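Local coordinates for uncharacterized protein (PDB 4R1D) that binds calcium and is probably a lipase of the alpha/beta-hydrolase family, a type VI secretion effector held in complex with its immunity protein, at residues 60-65 / 109-114; 104-109 / 210-215; 338-343 / 356-361; 444-449 / 477-482. All coordinates share one frame; numbering follows the deposited sequence.

Interaction 1. Residues 60-65 / 109-114; sequences TNLRNK and EQVEVD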
# COMPACT_ATOMS: atom_id res chain seq x y z
N THR A 60 0.65 6.42 -1.46
CA THR A 60 0.84 7.02 -0.13
C THR A 60 2.03 6.38 0.57
O THR A 60 2.18 5.17 0.58
CB THR A 60 -0.44 6.85 0.74
OG1 THR A 60 -1.57 7.47 0.09
CG2 THR A 60 -0.26 7.45 2.15
N ASN A 61 2.88 7.22 1.15
CA ASN A 61 4.01 6.76 1.95
C ASN A 61 3.57 6.00 3.18
O ASN A 61 2.59 6.39 3.82
CB ASN A 61 4.85 7.95 2.40
CG ASN A 61 5.36 8.78 1.23
OD1 ASN A 61 5.77 8.24 0.21
ND2 ASN A 61 5.34 10.10 1.39
N LEU A 62 4.29 4.94 3.55
CA LEU A 62 3.93 4.13 4.71
C LEU A 62 5.14 3.89 5.60
O LEU A 62 6.27 3.80 5.12
CB LEU A 62 3.40 2.75 4.29
CG LEU A 62 2.28 2.75 3.25
CD1 LEU A 62 1.99 1.32 2.82
CD2 LEU A 62 1.02 3.42 3.82
N ARG A 63 4.87 3.76 6.89
CA ARG A 63 5.88 3.37 7.84
C ARG A 63 5.34 2.24 8.68
O ARG A 63 4.13 2.06 8.78
CB ARG A 63 6.26 4.56 8.72
CG ARG A 63 5.11 5.07 9.57
CD ARG A 63 5.48 6.37 10.27
NE ARG A 63 4.39 6.84 11.12
CZ ARG A 63 4.17 8.12 11.40
NH1 ARG A 63 4.94 9.06 10.87
NH2 ARG A 63 3.16 8.45 12.19
N ASN A 64 6.24 1.47 9.29
CA ASN A 64 5.80 0.38 10.18
C ASN A 64 5.06 0.99 11.37
O ASN A 64 5.53 1.95 11.98
CB ASN A 64 7.00 -0.47 10.62
CG ASN A 64 6.61 -1.60 11.57
OD1 ASN A 64 6.42 -1.37 12.77
ND2 ASN A 64 6.53 -2.83 11.04
N LYS A 65 3.89 0.46 11.69
CA LYS A 65 3.02 1.04 12.70
C LYS A 65 3.62 0.98 14.10
O LYS A 65 3.42 1.90 14.91
CB LYS A 65 1.65 0.35 12.67
CG LYS A 65 0.60 1.01 13.53
CD LYS A 65 -0.66 0.13 13.65
CE LYS A 65 -1.21 -0.24 12.30
NZ LYS A 65 -2.61 -0.80 12.37
N GLU A 109 -2.08 -4.62 8.15
CA GLU A 109 -2.39 -4.39 9.56
C GLU A 109 -1.21 -3.86 10.35
O GLU A 109 -1.35 -3.49 11.52
CB GLU A 109 -2.86 -5.70 10.22
CG GLU A 109 -4.20 -6.22 9.72
CD GLU A 109 -5.38 -5.48 10.35
OE1 GLU A 109 -5.18 -4.81 11.38
OE2 GLU A 109 -6.49 -5.58 9.79
N GLN A 110 -0.05 -3.82 9.72
CA GLN A 110 1.20 -3.50 10.40
C GLN A 110 1.88 -2.25 9.85
O GLN A 110 3.02 -1.96 10.20
CB GLN A 110 2.14 -4.70 10.37
CG GLN A 110 1.55 -5.90 11.13
CD GLN A 110 2.40 -7.16 11.04
OE1 GLN A 110 3.53 -7.13 10.56
NE2 GLN A 110 1.83 -8.28 11.46
N VAL A 111 1.16 -1.50 9.00
CA VAL A 111 1.68 -0.25 8.47
C VAL A 111 0.71 0.90 8.74
O VAL A 111 -0.44 0.67 9.07
CB VAL A 111 1.93 -0.32 6.94
CG1 VAL A 111 2.98 -1.39 6.59
CG2 VAL A 111 0.61 -0.53 6.16
N GLU A 112 1.19 2.13 8.60
CA GLU A 112 0.33 3.31 8.69
C GLU A 112 0.85 4.43 7.79
O GLU A 112 2.01 4.44 7.40
CB GLU A 112 0.24 3.82 10.14
CG GLU A 112 1.58 4.29 10.69
CD GLU A 112 1.51 4.78 12.13
OE1 GLU A 112 0.49 4.57 12.81
OE2 GLU A 112 2.51 5.39 12.58
N VAL A 113 -0.04 5.35 7.43
CA VAL A 113 0.37 6.51 6.64
C VAL A 113 1.55 7.24 7.28
O VAL A 113 1.58 7.45 8.50
CB VAL A 113 -0.79 7.49 6.48
CG1 VAL A 113 -0.31 8.77 5.80
CG2 VAL A 113 -1.92 6.83 5.71
N ASP A 114 2.52 7.62 6.45
CA ASP A 114 3.69 8.39 6.86
C ASP A 114 3.61 9.75 6.18
O ASP A 114 3.73 9.84 4.96
CB ASP A 114 4.98 7.67 6.44
CG ASP A 114 6.25 8.44 6.82
OD1 ASP A 114 6.15 9.51 7.47
OD2 ASP A 114 7.36 7.97 6.47
O HOH W 1 7.38 9.35 9.67
O HOH W 2 3.65 -2.90 12.87
O HOH W 3 5.62 -2.70 8.41
O HOH W 4 -3.03 -0.77 9.73

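Interaction 2. Residues 104-109 / 210-215; sequences ELLKAE and NWLQSN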
# COMPACT_ATOMS: atom_id res chain seq x y z
N GLU A 104 6.73 -9.31 5.06
CA GLU A 104 6.45 -8.95 6.45
C GLU A 104 6.17 -7.47 6.63
O GLU A 104 5.31 -7.09 7.42
CB GLU A 104 7.64 -9.31 7.33
CG GLU A 104 7.92 -10.77 7.38
CD GLU A 104 9.30 -11.10 7.95
OE1 GLU A 104 10.17 -10.20 8.10
OE2 GLU A 104 9.51 -12.30 8.23
N LEU A 105 6.91 -6.63 5.92
CA LEU A 105 6.80 -5.20 6.17
C LEU A 105 5.66 -4.53 5.40
O LEU A 105 5.16 -3.49 5.83
CB LEU A 105 8.12 -4.52 5.83
CG LEU A 105 9.29 -5.00 6.70
CD1 LEU A 105 10.61 -4.51 6.16
CD2 LEU A 105 9.09 -4.55 8.16
N LEU A 106 5.25 -5.10 4.28
CA LEU A 106 4.13 -4.53 3.52
C LEU A 106 2.88 -5.34 3.82
O LEU A 106 2.27 -5.96 2.94
CB LEU A 106 4.44 -4.47 2.02
CG LEU A 106 5.60 -3.52 1.65
CD1 LEU A 106 5.98 -3.63 0.17
CD2 LEU A 106 5.28 -2.06 2.02
N LYS A 107 2.52 -5.34 5.10
CA LYS A 107 1.41 -6.08 5.64
C LYS A 107 0.43 -5.03 6.14
O LYS A 107 0.79 -4.18 6.97
CB LYS A 107 1.88 -6.96 6.81
CG LYS A 107 1.25 -8.33 6.87
CD LYS A 107 2.08 -9.27 7.74
CE LYS A 107 1.44 -10.65 7.85
NZ LYS A 107 2.31 -11.64 8.56
N ALA A 108 -0.78 -5.05 5.59
CA ALA A 108 -1.76 -4.01 5.82
C ALA A 108 -1.94 -3.62 7.29
O ALA A 108 -1.94 -2.44 7.63
CB ALA A 108 -3.10 -4.39 5.20
N GLU A 109 -2.08 -4.62 8.15
CA GLU A 109 -2.39 -4.39 9.56
C GLU A 109 -1.21 -3.86 10.35
O GLU A 109 -1.35 -3.49 11.52
CB GLU A 109 -2.86 -5.70 10.22
CG GLU A 109 -4.20 -6.22 9.72
CD GLU A 109 -5.38 -5.48 10.35
OE1 GLU A 109 -5.18 -4.81 11.38
OE2 GLU A 109 -6.49 -5.58 9.79
N ASN A 210 -3.76 4.03 3.76
CA ASN A 210 -3.06 2.76 3.76
C ASN A 210 -3.62 1.91 2.63
O ASN A 210 -4.63 1.25 2.79
CB ASN A 210 -3.25 2.09 5.12
CG ASN A 210 -2.72 0.67 5.16
OD1 ASN A 210 -2.11 0.19 4.20
ND2 ASN A 210 -2.93 0.00 6.30
N TRP A 211 -2.95 1.97 1.48
CA TRP A 211 -3.43 1.31 0.26
C TRP A 211 -3.34 -0.22 0.31
O TRP A 211 -3.92 -0.91 -0.53
CB TRP A 211 -2.71 1.88 -0.98
CG TRP A 211 -1.22 1.87 -0.85
CD1 TRP A 211 -0.42 2.90 -0.42
CD2 TRP A 211 -0.35 0.77 -1.13
NE1 TRP A 211 0.90 2.50 -0.43
CE2 TRP A 211 0.97 1.20 -0.86
CE3 TRP A 211 -0.55 -0.53 -1.60
CZ2 TRP A 211 2.08 0.37 -1.03
CZ3 TRP A 211 0.56 -1.36 -1.77
CH2 TRP A 211 1.86 -0.90 -1.48
N LEU A 212 -2.64 -0.77 1.30
CA LEU A 212 -2.59 -2.23 1.45
C LEU A 212 -3.88 -2.80 2.02
O LEU A 212 -4.26 -3.95 1.74
CB LEU A 212 -1.42 -2.62 2.35
CG LEU A 212 -0.05 -2.46 1.68
CD1 LEU A 212 1.04 -2.45 2.73
CD2 LEU A 212 0.16 -3.62 0.69
N GLN A 213 -4.57 -2.02 2.84
CA GLN A 213 -5.78 -2.51 3.46
C GLN A 213 -6.93 -2.36 2.48
O GLN A 213 -6.80 -1.68 1.46
CB GLN A 213 -6.08 -1.72 4.73
CG GLN A 213 -6.69 -0.36 4.45
CD GLN A 213 -6.79 0.49 5.70
OE1 GLN A 213 -6.59 0.00 6.82
NE2 GLN A 213 -7.09 1.78 5.52
N SER A 214 -8.08 -2.97 2.80
CA SER A 214 -9.26 -2.81 1.96
C SER A 214 -9.62 -1.35 1.79
O SER A 214 -9.58 -0.57 2.73
CB SER A 214 -10.48 -3.54 2.55
OG SER A 214 -11.58 -3.42 1.67
N ASN A 215 -10.00 -0.99 0.57
CA ASN A 215 -10.50 0.35 0.33
C ASN A 215 -11.76 0.64 1.14
O ASN A 215 -12.08 1.79 1.41
CB ASN A 215 -10.69 0.56 -1.17
CG ASN A 215 -9.38 0.47 -1.90
OD1 ASN A 215 -9.11 -0.49 -2.64
ND2 ASN A 215 -8.52 1.45 -1.66

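Interaction 3. Residues 338-343 / 356-361; sequences WLFLCD and PRAYPQ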
# COMPACT_ATOMS: atom_id res chain seq x y z
N TRP A 338 -11.45 -11.42 -20.76
CA TRP A 338 -10.26 -10.61 -20.95
C TRP A 338 -8.99 -11.45 -20.89
O TRP A 338 -7.91 -10.97 -21.15
CB TRP A 338 -10.21 -9.49 -19.91
CG TRP A 338 -10.39 -9.94 -18.48
CD1 TRP A 338 -11.55 -9.95 -17.76
CD2 TRP A 338 -9.37 -10.40 -17.58
NE1 TRP A 338 -11.32 -10.39 -16.48
CE2 TRP A 338 -9.99 -10.68 -16.35
CE3 TRP A 338 -7.99 -10.61 -17.71
CZ2 TRP A 338 -9.28 -11.16 -15.24
CZ3 TRP A 338 -7.29 -11.09 -16.60
CH2 TRP A 338 -7.94 -11.35 -15.39
N LEU A 339 -9.13 -12.73 -20.56
CA LEU A 339 -7.98 -13.60 -20.45
C LEU A 339 -8.13 -14.66 -21.51
O LEU A 339 -9.04 -15.48 -21.44
CB LEU A 339 -7.93 -14.26 -19.07
CG LEU A 339 -6.83 -15.32 -18.87
CD1 LEU A 339 -5.43 -14.73 -18.98
CD2 LEU A 339 -6.98 -16.03 -17.52
N PHE A 340 -7.24 -14.64 -22.50
CA PHE A 340 -7.40 -15.47 -23.69
C PHE A 340 -6.27 -16.47 -23.86
O PHE A 340 -5.09 -16.12 -23.82
CB PHE A 340 -7.47 -14.58 -24.94
CG PHE A 340 -8.52 -13.52 -24.87
CD1 PHE A 340 -9.84 -13.80 -25.20
CD2 PHE A 340 -8.20 -12.23 -24.47
CE1 PHE A 340 -10.81 -12.82 -25.14
CE2 PHE A 340 -9.16 -11.24 -24.41
CZ PHE A 340 -10.48 -11.54 -24.75
N LEU A 341 -6.63 -17.73 -24.07
CA LEU A 341 -5.67 -18.77 -24.36
C LEU A 341 -5.73 -19.04 -25.87
O LEU A 341 -6.74 -19.53 -26.36
CB LEU A 341 -6.01 -20.04 -23.58
CG LEU A 341 -5.50 -20.19 -22.14
CD1 LEU A 341 -5.44 -18.88 -21.36
CD2 LEU A 341 -6.32 -21.24 -21.39
N CYS A 342 -4.65 -18.71 -26.58
CA CYS A 342 -4.64 -18.75 -28.04
C CYS A 342 -3.55 -19.67 -28.57
O CYS A 342 -2.58 -19.96 -27.87
CB CYS A 342 -4.40 -17.35 -28.61
SG CYS A 342 -5.62 -16.11 -28.13
N ASP A 343 -3.71 -20.11 -29.82
CA ASP A 343 -2.68 -20.92 -30.46
C ASP A 343 -1.65 -20.02 -31.15
O ASP A 343 -1.75 -18.79 -31.11
CB ASP A 343 -3.30 -21.93 -31.44
CG ASP A 343 -4.03 -21.27 -32.61
OD1 ASP A 343 -3.72 -20.11 -32.97
OD2 ASP A 343 -4.91 -21.92 -33.20
N PRO A 356 -14.81 -21.53 -26.33
CA PRO A 356 -13.59 -20.73 -26.41
C PRO A 356 -12.93 -20.59 -25.04
O PRO A 356 -13.63 -20.37 -24.05
CB PRO A 356 -14.09 -19.36 -26.88
CG PRO A 356 -15.35 -19.67 -27.63
CD PRO A 356 -15.98 -20.81 -26.88
N ARG A 357 -11.62 -20.72 -24.99
CA ARG A 357 -10.87 -20.54 -23.75
C ARG A 357 -10.59 -19.05 -23.57
O ARG A 357 -9.44 -18.58 -23.71
CB ARG A 357 -9.60 -21.38 -23.78
CG ARG A 357 -9.92 -22.86 -24.05
CD ARG A 357 -8.77 -23.79 -23.70
NE ARG A 357 -8.51 -23.84 -22.26
CZ ARG A 357 -7.56 -24.59 -21.71
NH1 ARG A 357 -6.79 -25.35 -22.47
NH2 ARG A 357 -7.38 -24.59 -20.40
N ALA A 358 -11.67 -18.33 -23.28
CA ALA A 358 -11.69 -16.89 -23.09
C ALA A 358 -12.38 -16.68 -21.74
O ALA A 358 -13.58 -16.94 -21.60
CB ALA A 358 -12.50 -16.25 -24.20
N TYR A 359 -11.63 -16.21 -20.75
CA TYR A 359 -12.12 -16.18 -19.37
C TYR A 359 -12.29 -14.74 -18.88
O TYR A 359 -11.55 -13.86 -19.31
CB TYR A 359 -11.14 -16.94 -18.48
CG TYR A 359 -10.89 -18.36 -18.96
CD1 TYR A 359 -9.89 -18.64 -19.88
CD2 TYR A 359 -11.68 -19.41 -18.50
CE1 TYR A 359 -9.67 -19.95 -20.33
CE2 TYR A 359 -11.46 -20.72 -18.95
CZ TYR A 359 -10.45 -20.97 -19.86
OH TYR A 359 -10.24 -22.27 -20.31
N PRO A 360 -13.28 -14.49 -18.00
CA PRO A 360 -14.27 -15.47 -17.52
C PRO A 360 -15.18 -15.94 -18.65
O PRO A 360 -15.48 -15.16 -19.56
CB PRO A 360 -15.11 -14.67 -16.52
CG PRO A 360 -14.30 -13.47 -16.17
CD PRO A 360 -13.48 -13.17 -17.39
N GLN A 361 -15.61 -17.19 -18.58
CA GLN A 361 -16.53 -17.77 -19.55
C GLN A 361 -17.97 -17.56 -19.09
O GLN A 361 -18.89 -17.45 -19.91
CB GLN A 361 -16.27 -19.28 -19.68
CG GLN A 361 -14.91 -19.67 -20.21
CD GLN A 361 -14.77 -21.18 -20.34
OE1 GLN A 361 -14.41 -21.70 -21.40
NE2 GLN A 361 -15.06 -21.88 -19.26

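Interaction 4. Residues 444-449 / 477-482; sequences IWKGDP and TIVQGP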
# COMPACT_ATOMS: atom_id res chain seq x y z
N ILE A 444 -3.17 -12.24 -23.03
CA ILE A 444 -3.09 -13.38 -23.95
C ILE A 444 -1.94 -14.33 -23.65
O ILE A 444 -0.79 -13.93 -23.59
CB ILE A 444 -2.92 -12.89 -25.40
CG1 ILE A 444 -4.08 -11.99 -25.81
CG2 ILE A 444 -2.78 -14.09 -26.35
CD1 ILE A 444 -3.70 -10.98 -26.91
N TRP A 445 -2.28 -15.60 -23.46
CA TRP A 445 -1.28 -16.65 -23.37
C TRP A 445 -1.28 -17.30 -24.74
O TRP A 445 -2.29 -17.89 -25.15
CB TRP A 445 -1.71 -17.72 -22.37
CG TRP A 445 -1.46 -17.43 -20.92
CD1 TRP A 445 -2.39 -17.06 -19.98
CD2 TRP A 445 -0.21 -17.55 -20.22
NE1 TRP A 445 -1.79 -16.94 -18.75
CE2 TRP A 445 -0.46 -17.23 -18.87
CE3 TRP A 445 1.09 -17.90 -20.61
CZ2 TRP A 445 0.55 -17.23 -17.90
CZ3 TRP A 445 2.08 -17.91 -19.65
CH2 TRP A 445 1.81 -17.56 -18.31
N LYS A 446 -0.18 -17.19 -25.46
CA LYS A 446 -0.10 -17.74 -26.81
C LYS A 446 0.83 -18.94 -26.82
O LYS A 446 1.97 -18.86 -26.36
CB LYS A 446 0.39 -16.66 -27.77
CG LYS A 446 0.48 -17.11 -29.21
CD LYS A 446 1.09 -16.03 -30.08
CE LYS A 446 0.05 -15.01 -30.50
NZ LYS A 446 0.53 -14.21 -31.67
N GLY A 447 0.34 -20.07 -27.32
CA GLY A 447 1.13 -21.29 -27.33
C GLY A 447 0.27 -22.53 -27.12
O GLY A 447 -0.95 -22.44 -27.10
N ASP A 448 0.91 -23.68 -26.94
CA ASP A 448 0.21 -24.95 -26.83
C ASP A 448 0.17 -25.45 -25.38
O ASP A 448 1.19 -25.84 -24.84
CB ASP A 448 0.87 -26.00 -27.73
CG ASP A 448 0.29 -27.38 -27.55
OD1 ASP A 448 -0.88 -27.48 -27.13
OD2 ASP A 448 1.01 -28.37 -27.81
N PRO A 449 -1.02 -25.41 -24.76
CA PRO A 449 -1.20 -25.80 -23.35
C PRO A 449 -1.16 -27.31 -23.14
O PRO A 449 -1.13 -27.76 -22.00
CB PRO A 449 -2.60 -25.28 -23.02
CG PRO A 449 -2.98 -24.37 -24.13
CD PRO A 449 -2.23 -24.81 -25.33
N THR A 477 2.89 -18.44 -23.68
CA THR A 477 3.68 -17.26 -23.38
C THR A 477 2.78 -16.04 -23.38
O THR A 477 1.99 -15.82 -24.31
CB THR A 477 4.78 -17.05 -24.45
OG1 THR A 477 5.66 -18.18 -24.45
CG2 THR A 477 5.57 -15.78 -24.16
N ILE A 478 2.88 -15.23 -22.34
CA ILE A 478 2.11 -14.00 -22.33
C ILE A 478 2.66 -13.03 -23.37
O ILE A 478 3.85 -12.71 -23.38
CB ILE A 478 2.06 -13.38 -20.93
CG1 ILE A 478 1.06 -14.17 -20.07
CG2 ILE A 478 1.64 -11.91 -21.02
CD1 ILE A 478 1.01 -13.79 -18.59
N VAL A 479 1.79 -12.60 -24.28
CA VAL A 479 2.20 -11.69 -25.33
C VAL A 479 1.28 -10.47 -25.37
O VAL A 479 0.10 -10.55 -25.02
CB VAL A 479 2.15 -12.37 -26.71
CG1 VAL A 479 3.16 -13.51 -26.77
CG2 VAL A 479 0.75 -12.87 -26.99
N GLN A 480 1.84 -9.35 -25.79
CA GLN A 480 1.10 -8.11 -25.90
C GLN A 480 -0.08 -8.26 -26.86
O GLN A 480 0.05 -8.87 -27.92
CB GLN A 480 2.06 -7.03 -26.41
CG GLN A 480 1.58 -5.61 -26.25
CD GLN A 480 2.64 -4.61 -26.70
OE1 GLN A 480 3.72 -4.53 -26.11
NE2 GLN A 480 2.34 -3.87 -27.75
N GLY A 481 -1.23 -7.71 -26.47
CA GLY A 481 -2.40 -7.67 -27.32
C GLY A 481 -2.28 -6.56 -28.35
O GLY A 481 -1.21 -5.98 -28.49
N PRO A 482 -3.38 -6.25 -29.07
CA PRO A 482 -4.72 -6.82 -28.89
C PRO A 482 -4.92 -8.16 -29.58
O PRO A 482 -4.13 -8.56 -30.44
CB PRO A 482 -5.62 -5.77 -29.55
CG PRO A 482 -4.78 -5.21 -30.63
CD PRO A 482 -3.37 -5.19 -30.08
O HOH W 5 -1.46 -9.76 -23.01

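Interaction 1. Residues 60-65 / 109-114
The guanidinium of Arg-63 has the backbone O of Val-113 over one face, set toward the rim, while Glu-112 OE2 and a water lie at its edge, in its plane. Arg-63 approaches Glu-112 side-on: NE is 2.8 Å from OE2, and NH2 reaches the same oxygen at 3.2 Å along a more bent path. The two planes are turned 57° apart, and OE2 receives NE on its anti side but NH2 from above the carboxylate. In Arg-63, CG stands between the backbone N and the carbonyl carbon (chi1 63°), and the chain then runs extended to NE. The Asp-114 side chain crosses that of Arg-63 at about a right angle; its OD1 makes a long salt bridge to NH1, 3.6 Å away, and a water links the two atoms; OD1 also accepts from Gln-116 N. Lys-68 adds a second cation to Glu-112 OE2, and Arg-73 pairs with Asp-114 OD2.

Beneath these charges, strands 62-64 and 111-113 pair antiparallel, their directions 140° apart, in a three-stranded sheet that strand 70-72 completes beyond 62-64. Arg-63 and Glu-112 form the hydrogen-bonded pair: Arg-63 N to Glu-112 O is 3.0 Å, and Glu-112 N to Arg-63 O is 2.9 Å. Away from this charged side, Leu-62 CD1 meets Val-111 CG2 at 4.1 Å. At the far end the Lys-65 chain bends at chi3, which turns CE toward Glu-109 O and Val-111 O, and NZ bonds to Glu-109 O at 3.1 Å; a water joins NZ to Val-111 O. Asn-64 OD1 accepts from Asp-67 N, while its ND2 bonds to Tyr-29 OH of the partner chain, and Gln-110 NE2 to Gly-32 O of that chain.

Interaction 2. Residues 104-109 / 210-215
Ala-108 and Leu-212 bring their CA atoms to 4.8 Å where the chain leaving helix 99-105 passes a type I beta turn running from Asn-210 to Gln-213. The side chain of Asn-210 serves both sides of this meeting. Its CG is anti to the backbone N (chi1 172°), and ND2 donates across the contact to Ala-108 O at 3.0 Å, with an N-H...O angle of 149°. The acceptor lies close to the amide plane of Asn-210, whereas the donor is tilted 25° from the carbonyl plane of Ala-108. Meanwhile OD1 accepts from Leu-212 N at 3.1 Å, an Asx turn; with both ends of the amide engaged, its rotation is defined by two bonds.

The remainder is apolar. Ala-108 CB rests against the turn backbone, 3.6 Å from Leu-212 C, and also meets Leu-212 CB at 3.8 Å. The Leu-212 end also meets Leu-106: its CD1 lies 3.6 Å from Leu-106 C and 4.0 Å from Leu-106 CB, just where Leu-106 departs from helical backbone angles. Within its own segment, Leu-212 CG sits over one face of the Trp-211 ring, toward the rim, so the leucine lies between that indole and the backbone of Leu-106.

Trp-211 NE1 is bonded to Thr-60 O, and Gln-213 NE2 to Ser-218 and Asp-221. The contact thus joins the chain just after helix 99-105 to the loop between strand 201-206 and helix 215-238, whose N-cap is Ser-214, with Leu-212 also touching Leu-62 of strand 62-64 and Val-111 of strand 111-113.

Interaction 3. Residues 338-343 / 356-361
Leu-341, Arg-357 and Tyr-359 bury the most surface here, in an antiparallel pairing of strands 339-342 and 358-359 interrupted by a classic beta bulge. Leu-341 CD2 is the shared point. It lies over one face of the Arg-357 guanidinium, toward the rim and 3.5 Å from NE, and it meets Tyr-359 CE1 at 3.7 Å. A bend at chi3 (67°) carries NE of Arg-357 to Tyr-359 OH: the bond is 3.0 Å long and nearly straight at 175°, with the hydroxyl in the guanidinium plane, so the flat group is tied down while the leucine covers it. Glu-453 forms a salt bridge with the NH2 of that arginine, and the ring of Tyr-376 stacks on Tyr-359.

The backbone evidence for the bulge is that Tyr-359 O accepts twice, from Trp-338 N at 2.8 Å and from Leu-339 N at 2.9 Å. Normal pairing then resumes with Tyr-359 N to Leu-339 O, and Leu-341 N binds the carbonyl O of Arg-357, the central residue of an inverse gamma turn. On the other face of the sheet, Phe-340 CD1 meets Ala-358 CB. Past the bulge a cis peptide precedes Pro-360, whose CD lies 3.6 Å from Trp-338 NE1.

Interaction 4. Residues 444-449 / 477-482
Trp-445 and Ile-478 make the tight part of this contact, with their CA atoms 4.4 Å apart in a non-hydrogen-bonded antiparallel pair. Ile-478 CG1 stands over the centre of the six-membered ring of Trp-445, 3.5 Å from its centroid and only 7° off the ring normal, a clear CH-pi contact. The terminal CD1 continues toward the outer part of the ring and lies 3.5 Å from Trp-445 CZ2. Thr-477 N, in contrast, is at the edge of the indole, near its plane. Both side chains leave the same face of the sheet; CG of Trp-445 is anti to the carbonyl carbon (chi1 -81°), and the ring lies against Ile-478. NE1 bonds to Tyr-291 OH, and the ring of Trp-375 meets the indole edge-to-face.

Next to the indole the backbone bonds are direct: Lys-446 N to Thr-477 O at 2.8 Å and Thr-477 N to Lys-446 O at 2.9 Å. Toward Val-479 the pairing opens. Val-479 N still reaches Ile-444 O at 3.0 Å, but in the reverse direction a water takes over, accepting from Ile-444 N and donating to Val-479 O. On the opposite face from Trp-445, Ile-444 CG2 touches Val-479 CG2 at 3.8 Å, and Ile-444 CD1 reaches Gly-481 CA at 3.6 Å, ahead of the cis peptide before Pro-482; Gln-480 and Pro-482 are exposed.

The axes of the short strands run 129° apart, consistent with the water-mediated link at the Val-479 end. This is the margin of a four-stranded mixed sheet, where outermost strand 477-479 pairs antiparallel with strand 443-446, itself parallel to strand 339-342.

In the fold
From the N terminus, interaction 1 closes the loop between strands 62-64 and 111-113. Interaction 2 opens from residues 104-109, inside that loop, and closes at 210-215 beyond it: the two cross, share Glu-109 and touch, their centres 8 Å apart. Together they tie the small antiparallel sheet and the chain just after helix 99-105 to the region following strand 201-206 of the parallel sheet. Farther along, interactions 3 and 4 follow in series, closing connections with 12 and 27 residues between their segments. They belong to one mixed sheet through neighbouring strands 339-342 and 443-446. This second group lies apart from the first, with centres of interactions 1 and 3 about 38 Å apart.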